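Local atomic coordinates of post-proline cleaving enzyme (Rickettsia typhi, PDB entry 4HVT), a protein that probably cleaves short peptides after proline residues, acting as a serine-type oligopeptidase of the prolyl oligopeptidase family. Residues A[446-451]-A[466-471]; A[472-477]-A[552-557]; A[481-486]-A[561-566]; A[545-550]-A[580-585]. All coordinates share one frame; numbering follows the deposited sequence.

Contact 1 (A[446-451]-A[466-471]); sequences NYVLEQ and LVYKKG
Tyr447 to Glu450 lie antiparallel to Leu466 to Lys469, forming a two-stranded ladder along one margin of the large mixed sheet, where strand 447-455 is outermost. Their short axes come within 4.7 Å at 165°. Val448 and Tyr468 make one hydrogen-bonded pair, exchanging N-H and C=O in both directions, and Glu450 with Leu466 makes the next. Tyr447 with Lys469 and Leu449 with Val467 are the non-hydrogen-bonded pairs. One more backbone bond lies just past the strand ends, Lys470 N to Asn446 O at 2.8 Å.

Each face of the ladder has its own packing. On the face of Val448 and Tyr468 the phenol ring holds the crowded position between backbone N and carbonyl carbon (chi1 59°), which swings it across to its neighbour; Val448 CB then sits over the ring, 3.9 Å from the Tyr468 centroid, in a CH-pi contact. Glu450 OE1 meets the ring edge and takes only a weak, 3.5 Å bond from Tyr468 OH. Val448 CG2 also touches the aliphatic chain of Lys470, 3.6 Å from its CG. On the opposite face, Leu449 CD1 meets Val467 CG2 at 3.6 Å, and Tyr447 CE1 rests by Lys469 CG; the Lys469 ammonium reaches on to Lys506 O. This is the antiparallel beta hairpin with which the sheet of an alpha/beta-hydrolase domain commonly begins.

Contact 2 (A[472-477]-A[552-557]); sequences IKFDGK and QNITSP
Gly476 and Ser556 join two loops beside a helix end that closes in a Schellman motif, with Asn553 as its C-prime residue at positive phi. The first shell is mostly backbone. Gly476 N donates to Asn553 O at 2.9 Å, but the bond is bent (139° at the hydrogen) and comes from well above the carbonyl plane. On its other side Gly476 offers its O to the hydroxyl of Ser556. The same Asn553 O lies near the plane of the Phe474 ring, beyond its edge. Alongside it the ring carries an apolar contact, Phe474 CD1 resting 3.9 Å from Ile554 CG1, the two side chains pointing the same way.

Outward from these bonds, local turns shape the chain around Gly476. Phe474 centres an inverse gamma turn, and Asp475 OD1 accepts from Lys477 N to make an Asx turn. The backbone of Gly476 itself has positive phi. Farther out, Tyr468 meets the Phe474 ring edge-to-face, while Asn478, next after Lys477 in the same loop, bonds through its ND2 to Ile554 O and through its own O to Thr555 OG1. With chi1 at 62°, Ser556 OG lies between its backbone N and carbonyl carbon, which brings it to 2.9 Å from Gly476 O.

Contact 3 (A[481-486]-A[561-566]); sequences LLEAYG and GIKGGS
Glu483 and Lys563 run side by side from neighbouring parallel strands and pair their charged ends. With CG anti to the carbonyl carbon (chi1 -61°), Glu483 runs extended alongside Lys563, which bends only at its last torsion, bringing NZ back to the carboxylate. The salt bridge uses Glu483 OE1; at 2.5 Å from Lys563 NZ it is so short that its exact length is doubtful. A water lies 2.9 Å from both Glu483 OE1 and Lys563 O. On the other face Leu482 CD2 meets Ile562 CG2 loosely, both side chains also touching Phe542 of helix 536-551.

Between the strands Leu482 is the pivot: its N donates to Gly561 O, and its O accepts from Lys563 N. Such parallel neighbours are central strands of the alpha/beta-hydrolase sheet, and Gly564 and Ser566 fit the nucleophile elbow, the sharp turn from strand 560-565 into helix 567-578. Ser566 has the strained backbone expected there, with positive phi, and its OG bonds to His682 NE2, consistent with a catalytic triad. Where the strands part, water bridges them: one takes the N-H of Gly565 and donates to Ala484 O at 2.8 Å. Another lies 2.6 Å from Tyr485 OH and 2.6 Å from Ser566 OG, the tyrosine ring having its edge toward Gly565 O.

Contact 4 (A[545-550]-A[580-585]); sequences VSEELI and PELFGA
Ser546, on a regular helical turn, and Leu582, closing a short 3-10 turn, bring their CA atoms to 7.3 Å, so side chains make nearly all of the contact. Leu582 contributes the largest single share. Its CD2 lies 4.2 Å from Ile550 CD1, and it also meets the aliphatic CG of Glu547, so one leucine methyl touches two helix side chains, loosely. Ile550 CD1 in addition sits 3.9 Å from Leu582 O, a buried carbonyl with no polar partner in the model.

Phe583 turns an edge to the helix: with chi1 at -46°, CG stands beside the backbone N, and CE1 approaches Ser546 OG, in the ring plane, at 3.4 Å. That hydroxyl is satisfied within its own helix by Phe542 O. Leu582 CB lies over the centre of the Phe583 ring, 3.6 Å above its plane, which ties the two adjacent residues into one apolar block. Arg579, just before the 580-585 segment, makes salt bridges to both Glu547 and Glu581.

In the wider fold, helix 536-551 rests through Val545 and Ser546 on Leu482 of strand 480-483, while the 580-585 turn leads from helix 567-578 into strand 585-589, whose Ala585 packs against helix 688-706.

How the contacts relate
Followed from the N terminus, contact 1 comes first and closes the hairpin of strands 447-455 and 461-469 before anything else opens. Contact 2 begins directly after it, at 472, and the other two start inside its loop. None of these three nests in another: the first segments 472-477, 481-486 and 545-550 are answered in the same order by 552-557, 561-566 and 580-585, so contacts 2, 3 and 4 all cross. Contact 2 touches contact 1 through Leu466 with Ile554, and contact 4 through Pro557 beside Glu581. Contact 4 joins contact 3 where Ile562 CG2 meets Phe583 CD1 and, probably, by a backbone hydrogen bond from Ile562 N to Ala585 O. Together they link the hairpin edge, the central parallel strands and helix 536-551.

Contact 1 (A[446-451]-A[466-471])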
loop_
_atom_site.group_PDB
_atom_site.type_symbol
_atom_site.label_atom_id
_atom_site.label_comp_id
_atom_site.label_asym_id
_atom_site.label_seq_id
_atom_site.Cartn_x
_atom_site.Cartn_y
_atom_site.Cartn_z
ATOM N N ASN A 446 -7.687 5.403 -28.612
ATOM C CA ASN A 446 -6.386 5.562 -29.266
ATOM C C ASN A 446 -5.367 4.586 -28.694
ATOM O O ASN A 446 -4.231 4.598 -29.160
ATOM C CB ASN A 446 -5.793 6.964 -29.080
ATOM C CG ASN A 446 -6.492 8.000 -29.872
ATOM O OD1 ASN A 446 -7.224 7.681 -30.801
ATOM N ND2 ASN A 446 -6.248 9.279 -29.538
ATOM N N TYR A 447 -5.779 3.795 -27.677
ATOM C CA TYR A 447 -4.875 2.835 -26.987
ATOM C C TYR A 447 -5.339 1.371 -27.011
ATOM O O TYR A 447 -6.508 1.055 -27.253
ATOM C CB TYR A 447 -4.675 3.317 -25.556
ATOM C CG TYR A 447 -4.184 4.716 -25.532
ATOM C CD1 TYR A 447 -2.815 4.999 -25.626
ATOM C CD2 TYR A 447 -5.078 5.784 -25.509
ATOM C CE1 TYR A 447 -2.351 6.313 -25.681
ATOM C CE2 TYR A 447 -4.627 7.105 -25.556
ATOM C CZ TYR A 447 -3.273 7.370 -25.627
ATOM O OH TYR A 447 -2.867 8.687 -25.692
ATOM N N VAL A 448 -4.399 0.475 -26.752
ATOM C CA VAL A 448 -4.677 -0.942 -26.662
ATOM C C VAL A 448 -4.196 -1.419 -25.304
ATOM O O VAL A 448 -3.107 -1.046 -24.869
ATOM C CB VAL A 448 -3.931 -1.742 -27.748
ATOM C CG1 VAL A 448 -4.252 -3.232 -27.601
ATOM C CG2 VAL A 448 -4.326 -1.259 -29.127
ATOM N N LEU A 449 -5.014 -2.255 -24.692
ATOM C CA LEU A 449 -4.719 -2.961 -23.460
ATOM C C LEU A 449 -4.789 -4.448 -23.792
ATOM O O LEU A 449 -5.886 -4.974 -24.146
ATOM C CB LEU A 449 -5.742 -2.595 -22.380
ATOM C CG LEU A 449 -5.719 -3.484 -21.124
ATOM C CD1 LEU A 449 -4.323 -3.472 -20.484
ATOM C CD2 LEU A 449 -6.779 -3.074 -20.130
ATOM N N GLU A 450 -3.643 -5.144 -23.682
ATOM C CA GLU A 450 -3.626 -6.579 -23.897
ATOM C C GLU A 450 -3.201 -7.312 -22.631
ATOM O O GLU A 450 -2.192 -6.961 -22.008
ATOM C CB GLU A 450 -2.660 -6.961 -25.000
ATOM C CG GLU A 450 -3.112 -6.778 -26.412
ATOM C CD GLU A 450 -2.057 -7.347 -27.340
ATOM O OE1 GLU A 450 -1.393 -6.554 -28.029
ATOM O OE2 GLU A 450 -1.836 -8.587 -27.290
ATOM N N GLN A 451 -3.913 -8.381 -22.318
ATOM C CA GLN A 451 -3.477 -9.297 -21.248
ATOM C C GLN A 451 -2.824 -10.489 -21.877
ATOM O O GLN A 451 -3.415 -11.158 -22.725
ATOM C CB GLN A 451 -4.658 -9.706 -20.369
ATOM C CG GLN A 451 -4.246 -10.659 -19.289
ATOM C CD GLN A 451 -5.347 -10.947 -18.303
ATOM O OE1 GLN A 451 -6.446 -10.338 -18.351
ATOM N NE2 GLN A 451 -5.076 -11.904 -17.413
ATOM N N LEU A 466 -0.025 -5.288 -21.117
ATOM C CA LEU A 466 0.686 -4.512 -22.081
ATOM C C LEU A 466 -0.243 -3.378 -22.570
ATOM O O LEU A 466 -1.374 -3.658 -23.006
ATOM C CB LEU A 466 1.026 -5.420 -23.251
ATOM C CG LEU A 466 1.600 -4.749 -24.479
ATOM C CD1 LEU A 466 2.967 -4.104 -24.275
ATOM C CD2 LEU A 466 1.669 -5.780 -25.616
ATOM N N VAL A 467 0.209 -2.122 -22.484
ATOM C CA VAL A 467 -0.566 -0.953 -22.927
ATOM C C VAL A 467 0.294 -0.140 -23.904
ATOM O O VAL A 467 1.478 0.147 -23.639
ATOM C CB VAL A 467 -0.959 -0.036 -21.756
ATOM C CG1 VAL A 467 -1.623 1.263 -22.235
ATOM C CG2 VAL A 467 -1.918 -0.773 -20.855
ATOM N N TYR A 468 -0.283 0.215 -25.047
ATOM C CA TYR A 468 0.449 0.973 -26.051
ATOM C C TYR A 468 -0.503 1.857 -26.841
ATOM O O TYR A 468 -1.752 1.730 -26.779
ATOM C CB TYR A 468 1.283 0.075 -27.005
ATOM C CG TYR A 468 0.514 -0.961 -27.784
ATOM C CD1 TYR A 468 0.320 -2.259 -27.290
ATOM C CD2 TYR A 468 0.015 -0.660 -29.041
ATOM C CE1 TYR A 468 -0.369 -3.211 -28.051
ATOM C CE2 TYR A 468 -0.667 -1.601 -29.778
ATOM C CZ TYR A 468 -0.835 -2.877 -29.284
ATOM O OH TYR A 468 -1.576 -3.765 -30.053
ATOM N N LYS A 469 0.096 2.789 -27.554
ATOM C CA LYS A 469 -0.706 3.693 -28.404
ATOM C C LYS A 469 -0.953 3.060 -29.782
ATOM O O LYS A 469 -0.048 2.516 -30.384
ATOM C CB LYS A 469 0.026 5.027 -28.512
ATOM C CG LYS A 469 -0.843 6.178 -28.997
ATOM C CD LYS A 469 -0.014 7.455 -29.110
ATOM C CE LYS A 469 -0.828 8.660 -29.573
ATOM N NZ LYS A 469 -0.179 9.955 -29.191
ATOM N N LYS A 470 -2.179 3.108 -30.294
ATOM C CA LYS A 470 -2.442 2.526 -31.605
ATOM C C LYS A 470 -1.573 3.204 -32.657
ATOM O O LYS A 470 -1.350 4.432 -32.637
ATOM C CB LYS A 470 -3.901 2.645 -31.982
ATOM C CG LYS A 470 -4.787 1.640 -31.281
ATOM C CD LYS A 470 -6.242 1.819 -31.617
ATOM C CE LYS A 470 -7.121 1.017 -30.678
ATOM N NZ LYS A 470 -8.533 1.085 -31.126
ATOM N N GLY A 471 -1.024 2.384 -33.540
ATOM C CA GLY A 471 -0.201 2.902 -34.618
ATOM C C GLY A 471 1.275 2.698 -34.431
ATOM O O GLY A 471 2.026 2.900 -35.372
#

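Contact 2 (A[472-477]-A[552-557])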
loop_
_atom_site.group_PDB
_atom_site.type_symbol
_atom_site.label_atom_id
_atom_site.label_comp_id
_atom_site.label_asym_id
_atom_site.label_seq_id
_atom_site.Cartn_x
_atom_site.Cartn_y
_atom_site.Cartn_z
ATOM N N ILE A 472 1.740 2.283 -33.250
ATOM C CA ILE A 472 3.177 2.028 -33.126
ATOM C C ILE A 472 3.608 0.815 -33.966
ATOM O O ILE A 472 2.819 -0.056 -34.267
ATOM C CB ILE A 472 3.652 1.874 -31.657
ATOM C CG1 ILE A 472 3.051 0.637 -31.005
ATOM C CG2 ILE A 472 3.330 3.130 -30.871
ATOM C CD1 ILE A 472 3.864 0.218 -29.812
ATOM N N LYS A 473 4.864 0.768 -34.355
ATOM C CA LYS A 473 5.374 -0.397 -35.040
ATOM C C LYS A 473 6.081 -1.335 -34.084
ATOM O O LYS A 473 6.700 -0.854 -33.114
ATOM C CB LYS A 473 6.351 0.063 -36.108
ATOM C CG LYS A 473 5.618 0.925 -37.123
ATOM C CD LYS A 473 6.348 1.062 -38.407
ATOM C CE LYS A 473 7.554 1.984 -38.280
ATOM N NZ LYS A 473 7.920 2.378 -39.659
ATOM N N PHE A 474 5.962 -2.648 -34.336
ATOM C CA PHE A 474 6.637 -3.621 -33.528
ATOM C C PHE A 474 7.963 -3.963 -34.177
ATOM O O PHE A 474 8.157 -5.071 -34.672
ATOM C CB PHE A 474 5.780 -4.853 -33.275
ATOM C CG PHE A 474 4.533 -4.549 -32.499
ATOM C CD1 PHE A 474 4.621 -4.033 -31.235
ATOM C CD2 PHE A 474 3.277 -4.730 -33.075
ATOM C CE1 PHE A 474 3.483 -3.750 -30.519
ATOM C CE2 PHE A 474 2.138 -4.440 -32.361
ATOM C CZ PHE A 474 2.254 -3.959 -31.085
ATOM N N ASP A 475 8.862 -2.985 -34.110
ATOM C CA ASP A 475 10.156 -3.012 -34.767
ATOM C C ASP A 475 11.279 -2.983 -33.729
ATOM O O ASP A 475 12.415 -2.768 -34.081
ATOM C CB ASP A 475 10.304 -1.806 -35.704
ATOM C CG ASP A 475 10.265 -0.455 -34.969
ATOM O OD1 ASP A 475 10.087 -0.417 -33.716
ATOM O OD2 ASP A 475 10.448 0.583 -35.644
ATOM N N GLY A 476 10.932 -3.194 -32.453
ATOM C CA GLY A 476 11.897 -3.283 -31.360
ATOM C C GLY A 476 12.433 -1.957 -30.850
ATOM O O GLY A 476 13.333 -1.932 -30.005
ATOM N N LYS A 477 11.871 -0.855 -31.312
ATOM C CA LYS A 477 12.394 0.457 -30.979
ATOM C C LYS A 477 11.451 1.275 -30.097
ATOM O O LYS A 477 11.632 2.479 -29.993
ATOM C CB LYS A 477 12.707 1.219 -32.272
ATOM C CG LYS A 477 13.704 0.456 -33.114
ATOM C CD LYS A 477 14.378 1.327 -34.167
ATOM C CE LYS A 477 15.569 0.567 -34.704
ATOM N NZ LYS A 477 15.081 -0.616 -35.480
ATOM N N GLN A 552 9.115 -10.510 -29.180
ATOM C CA GLN A 552 8.000 -10.029 -29.971
ATOM C C GLN A 552 8.207 -8.686 -30.620
ATOM O O GLN A 552 7.256 -8.164 -31.170
ATOM C CB GLN A 552 6.783 -9.918 -29.117
ATOM C CG GLN A 552 6.411 -11.272 -28.637
ATOM C CD GLN A 552 5.021 -11.282 -28.157
ATOM O OE1 GLN A 552 4.571 -10.344 -27.503
ATOM N NE2 GLN A 552 4.307 -12.351 -28.472
ATOM N N ASN A 553 9.426 -8.152 -30.559
ATOM C CA ASN A 553 9.763 -6.857 -31.108
ATOM C C ASN A 553 8.897 -5.685 -30.693
ATOM O O ASN A 553 8.670 -4.730 -31.453
ATOM C CB ASN A 553 9.869 -6.941 -32.641
ATOM C CG ASN A 553 11.187 -7.552 -33.056
ATOM O OD1 ASN A 553 12.243 -6.900 -32.998
ATOM N ND2 ASN A 553 11.150 -8.823 -33.434
ATOM N N ILE A 554 8.458 -5.755 -29.445
ATOM C CA ILE A 554 7.897 -4.610 -28.800
ATOM C C ILE A 554 9.030 -3.653 -28.484
ATOM O O ILE A 554 8.900 -2.454 -28.688
ATOM C CB ILE A 554 7.102 -5.024 -27.544
ATOM C CG1 ILE A 554 5.888 -5.845 -27.997
ATOM C CG2 ILE A 554 6.693 -3.790 -26.737
ATOM C CD1 ILE A 554 5.255 -6.647 -26.911
ATOM N N THR A 555 10.129 -4.183 -27.944
ATOM C CA THR A 555 11.240 -3.338 -27.535
ATOM C C THR A 555 12.535 -4.126 -27.693
ATOM O O THR A 555 12.525 -5.242 -28.251
ATOM C CB THR A 555 11.023 -2.823 -26.088
ATOM O OG1 THR A 555 11.915 -1.742 -25.780
ATOM C CG2 THR A 555 11.173 -3.929 -25.099
ATOM N N SER A 556 13.630 -3.505 -27.268
ATOM C CA SER A 556 14.944 -4.102 -27.253
ATOM C C SER A 556 15.680 -3.535 -26.013
ATOM O O SER A 556 15.227 -2.534 -25.409
ATOM C CB SER A 556 15.676 -3.805 -28.567
ATOM O OG SER A 556 15.881 -2.420 -28.759
ATOM N N PRO A 557 16.775 -4.172 -25.600
ATOM C CA PRO A 557 17.424 -3.756 -24.356
ATOM C C PRO A 557 17.696 -2.268 -24.244
ATOM O O PRO A 557 17.465 -1.667 -23.195
ATOM C CB PRO A 557 18.744 -4.526 -24.388
ATOM C CG PRO A 557 18.361 -5.795 -25.044
ATOM C CD PRO A 557 17.408 -5.386 -26.139
#

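Contact 3 (A[481-486]-A[561-566])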
loop_
_atom_site.group_PDB
_atom_site.type_symbol
_atom_site.label_atom_id
_atom_site.label_comp_id
_atom_site.label_asym_id
_atom_site.label_seq_id
_atom_site.Cartn_x
_atom_site.Cartn_y
_atom_site.Cartn_z
ATOM N N LEU A 481 8.457 0.776 -20.487
ATOM C CA LEU A 481 8.638 0.775 -19.050
ATOM C C LEU A 481 7.893 -0.432 -18.455
ATOM O O LEU A 481 6.642 -0.560 -18.550
ATOM C CB LEU A 481 8.185 2.112 -18.487
ATOM C CG LEU A 481 8.578 2.699 -17.138
ATOM C CD1 LEU A 481 10.031 2.365 -16.752
ATOM C CD2 LEU A 481 8.313 4.203 -17.393
ATOM N N LEU A 482 8.676 -1.325 -17.863
ATOM C CA LEU A 482 8.183 -2.566 -17.297
ATOM C C LEU A 482 8.283 -2.452 -15.772
ATOM O O LEU A 482 9.358 -2.135 -15.243
ATOM C CB LEU A 482 9.047 -3.723 -17.789
ATOM C CG LEU A 482 8.950 -5.101 -17.123
ATOM C CD1 LEU A 482 7.540 -5.721 -17.160
ATOM C CD2 LEU A 482 9.982 -6.018 -17.759
ATOM N N GLU A 483 7.178 -2.730 -15.100
ATOM C CA GLU A 483 7.094 -2.672 -13.628
ATOM C C GLU A 483 6.606 -3.996 -13.067
ATOM O O GLU A 483 5.886 -4.760 -13.744
ATOM C CB GLU A 483 6.128 -1.556 -13.248
ATOM C CG GLU A 483 6.591 -0.185 -13.738
ATOM C CD GLU A 483 5.784 0.956 -13.132
ATOM O OE1 GLU A 483 5.686 1.036 -11.890
ATOM O OE2 GLU A 483 5.265 1.772 -13.899
ATOM N N ALA A 484 7.038 -4.292 -11.819
ATOM C CA ALA A 484 6.524 -5.395 -11.059
ATOM C C ALA A 484 6.899 -5.146 -9.612
ATOM O O ALA A 484 7.594 -4.188 -9.312
ATOM C CB ALA A 484 7.057 -6.740 -11.513
ATOM N N TYR A 485 6.343 -5.958 -8.741
ATOM C CA TYR A 485 6.533 -5.865 -7.294
ATOM C C TYR A 485 7.015 -7.248 -6.855
ATOM O O TYR A 485 8.211 -7.425 -6.565
ATOM C CB TYR A 485 5.257 -5.437 -6.550
ATOM C CG TYR A 485 5.473 -5.229 -5.035
ATOM C CD1 TYR A 485 6.213 -4.142 -4.547
ATOM C CD2 TYR A 485 4.956 -6.127 -4.142
ATOM C CE1 TYR A 485 6.416 -3.939 -3.192
ATOM C CE2 TYR A 485 5.123 -5.936 -2.783
ATOM C CZ TYR A 485 5.832 -4.836 -2.320
ATOM O OH TYR A 485 5.951 -4.767 -0.932
ATOM N N GLY A 486 6.112 -8.244 -6.794
ATOM C CA GLY A 486 6.522 -9.621 -6.534
ATOM C C GLY A 486 6.954 -9.964 -5.113
ATOM O O GLY A 486 8.053 -10.490 -4.851
ATOM N N GLY A 561 13.201 -0.035 -20.070
ATOM C CA GLY A 561 13.453 0.385 -18.698
ATOM C C GLY A 561 12.573 -0.363 -17.718
ATOM O O GLY A 561 11.515 -0.872 -18.065
ATOM N N ILE A 562 13.115 -0.520 -16.517
ATOM C CA ILE A 562 12.457 -1.273 -15.497
ATOM C C ILE A 562 12.368 -0.408 -14.243
ATOM O O ILE A 562 13.244 0.404 -13.986
ATOM C CB ILE A 562 13.145 -2.621 -15.183
ATOM C CG1 ILE A 562 14.611 -2.436 -14.801
ATOM C CG2 ILE A 562 12.989 -3.583 -16.354
ATOM C CD1 ILE A 562 15.227 -3.732 -14.248
ATOM N N LYS A 563 11.258 -0.538 -13.534
ATOM C CA LYS A 563 10.945 0.326 -12.371
ATOM C C LYS A 563 10.299 -0.480 -11.234
ATOM O O LYS A 563 9.422 -1.286 -11.493
ATOM C CB LYS A 563 10.076 1.477 -12.888
ATOM C CG LYS A 563 9.592 2.474 -11.874
ATOM C CD LYS A 563 8.495 3.369 -12.493
ATOM C CE LYS A 563 7.567 3.986 -11.455
ATOM N NZ LYS A 563 6.686 3.021 -10.752
ATOM N N GLY A 564 10.803 -0.294 -10.014
ATOM C CA GLY A 564 10.268 -0.980 -8.822
ATOM C C GLY A 564 10.657 -0.253 -7.537
ATOM O O GLY A 564 11.669 0.436 -7.461
ATOM N N GLY A 565 9.787 -0.332 -6.545
ATOM C CA GLY A 565 9.929 0.388 -5.282
ATOM C C GLY A 565 9.831 -0.596 -4.122
ATOM O O GLY A 565 9.087 -1.520 -4.181
ATOM N N SER A 566 10.526 -0.313 -3.043
ATOM C CA SER A 566 10.417 -1.077 -1.804
ATOM C C SER A 566 10.941 -2.492 -2.102
ATOM O O SER A 566 12.027 -2.657 -2.594
ATOM C CB SER A 566 8.958 -1.023 -1.302
ATOM O OG SER A 566 8.806 -1.465 0.018
HETATM O O HOH W 1 6.862 -0.883 -10.128
HETATM O O HOH W 2 7.554 -2.155 -7.356
HETATM O O HOH W 3 8.186 -4.003 0.185
#

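Contact 4 (A[545-550]-A[580-585])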
loop_
_atom_site.group_PDB
_atom_site.type_symbol
_atom_site.label_atom_id
_atom_site.label_comp_id
_atom_site.label_asym_id
_atom_site.label_seq_id
_atom_site.Cartn_x
_atom_site.Cartn_y
_atom_site.Cartn_z
ATOM N N VAL A 545 9.207 -12.338 -18.779
ATOM C CA VAL A 545 8.469 -11.247 -19.385
ATOM C C VAL A 545 9.384 -10.294 -20.199
ATOM O O VAL A 545 9.049 -9.930 -21.350
ATOM C CB VAL A 545 7.635 -10.512 -18.303
ATOM C CG1 VAL A 545 6.947 -9.336 -18.921
ATOM C CG2 VAL A 545 6.595 -11.448 -17.698
ATOM N N SER A 546 10.526 -9.911 -19.639
ATOM C CA SER A 546 11.461 -8.999 -20.314
ATOM C C SER A 546 11.855 -9.596 -21.691
ATOM O O SER A 546 11.785 -8.933 -22.726
ATOM C CB SER A 546 12.698 -8.743 -19.428
ATOM O OG SER A 546 12.366 -8.078 -18.210
ATOM N N GLU A 547 12.232 -10.862 -21.690
ATOM C CA GLU A 547 12.686 -11.549 -22.910
ATOM C C GLU A 547 11.585 -11.678 -23.914
ATOM O O GLU A 547 11.847 -11.601 -25.136
ATOM C CB GLU A 547 13.202 -12.942 -22.556
ATOM C CG GLU A 547 14.520 -12.873 -21.818
ATOM C CD GLU A 547 15.023 -14.208 -21.347
ATOM O OE1 GLU A 547 14.221 -15.073 -20.937
ATOM O OE2 GLU A 547 16.266 -14.363 -21.326
ATOM N N GLU A 548 10.364 -11.874 -23.437
ATOM C CA GLU A 548 9.246 -12.008 -24.328
ATOM C C GLU A 548 8.935 -10.676 -25.019
ATOM O O GLU A 548 8.570 -10.664 -26.203
ATOM C CB GLU A 548 8.034 -12.601 -23.604
ATOM C CG GLU A 548 6.843 -12.832 -24.494
ATOM C CD GLU A 548 7.000 -14.034 -25.415
ATOM O OE1 GLU A 548 8.126 -14.602 -25.584
ATOM O OE2 GLU A 548 5.982 -14.428 -25.993
ATOM N N LEU A 549 9.090 -9.562 -24.305
ATOM C CA LEU A 549 8.881 -8.243 -24.927
ATOM C C LEU A 549 9.867 -7.990 -26.076
ATOM O O LEU A 549 9.539 -7.376 -27.109
ATOM C CB LEU A 549 9.047 -7.136 -23.871
ATOM C CG LEU A 549 8.045 -7.130 -22.721
ATOM C CD1 LEU A 549 8.486 -6.105 -21.712
ATOM C CD2 LEU A 549 6.657 -6.804 -23.262
ATOM N N ILE A 550 11.075 -8.466 -25.853
ATOM C CA ILE A 550 12.134 -8.340 -26.848
ATOM C C ILE A 550 11.856 -9.312 -27.990
ATOM O O ILE A 550 12.031 -8.949 -29.148
ATOM C CB ILE A 550 13.512 -8.555 -26.166
ATOM C CG1 ILE A 550 13.809 -7.345 -25.269
ATOM C CG2 ILE A 550 14.621 -8.760 -27.202
ATOM C CD1 ILE A 550 14.869 -7.565 -24.199
ATOM N N PRO A 580 22.299 -7.525 -16.817
ATOM C CA PRO A 580 22.457 -6.137 -17.213
ATOM C C PRO A 580 22.175 -5.910 -18.719
ATOM O O PRO A 580 21.669 -4.837 -19.133
ATOM C CB PRO A 580 23.914 -5.846 -16.882
ATOM C CG PRO A 580 24.616 -7.192 -16.788
ATOM C CD PRO A 580 23.543 -8.089 -16.222
ATOM N N GLU A 581 22.438 -6.938 -19.517
ATOM C CA GLU A 581 22.308 -6.845 -20.950
ATOM C C GLU A 581 20.874 -6.800 -21.479
ATOM O O GLU A 581 20.658 -6.547 -22.674
ATOM C CB GLU A 581 23.058 -8.016 -21.597
ATOM C CG GLU A 581 22.300 -9.360 -21.574
ATOM C CD GLU A 581 22.308 -10.109 -20.242
ATOM O OE1 GLU A 581 22.998 -9.728 -19.274
ATOM O OE2 GLU A 581 21.622 -11.146 -20.173
ATOM N N LEU A 582 19.900 -7.066 -20.611
ATOM C CA LEU A 582 18.486 -7.033 -20.985
ATOM C C LEU A 582 17.872 -5.638 -20.950
ATOM O O LEU A 582 16.765 -5.426 -21.529
ATOM C CB LEU A 582 17.688 -7.930 -20.054
ATOM C CG LEU A 582 17.696 -9.434 -20.307
ATOM C CD1 LEU A 582 16.695 -10.054 -19.378
ATOM C CD2 LEU A 582 17.392 -9.836 -21.735
ATOM N N PHE A 583 18.512 -4.712 -20.246
ATOM C CA PHE A 583 17.887 -3.429 -19.864
ATOM C C PHE A 583 18.688 -2.218 -20.230
ATOM O O PHE A 583 19.951 -2.254 -20.365
ATOM C CB PHE A 583 17.631 -3.389 -18.333
ATOM C CG PHE A 583 17.026 -4.620 -17.838
ATOM C CD1 PHE A 583 15.683 -4.889 -18.132
ATOM C CD2 PHE A 583 17.747 -5.513 -17.073
ATOM C CE1 PHE A 583 15.074 -6.049 -17.713
ATOM C CE2 PHE A 583 17.148 -6.692 -16.675
ATOM C CZ PHE A 583 15.836 -6.958 -16.966
ATOM N N GLY A 584 17.972 -1.141 -20.482
ATOM C CA GLY A 584 18.587 0.138 -20.849
ATOM C C GLY A 584 18.513 1.222 -19.772
ATOM O O GLY A 584 19.264 2.210 -19.829
ATOM N N ALA A 585 17.607 1.067 -18.813
ATOM C CA ALA A 585 17.445 2.005 -17.701
ATOM C C ALA A 585 16.669 1.346 -16.533
ATOM O O ALA A 585 15.883 0.394 -16.703
ATOM C CB ALA A 585 16.723 3.273 -18.135
#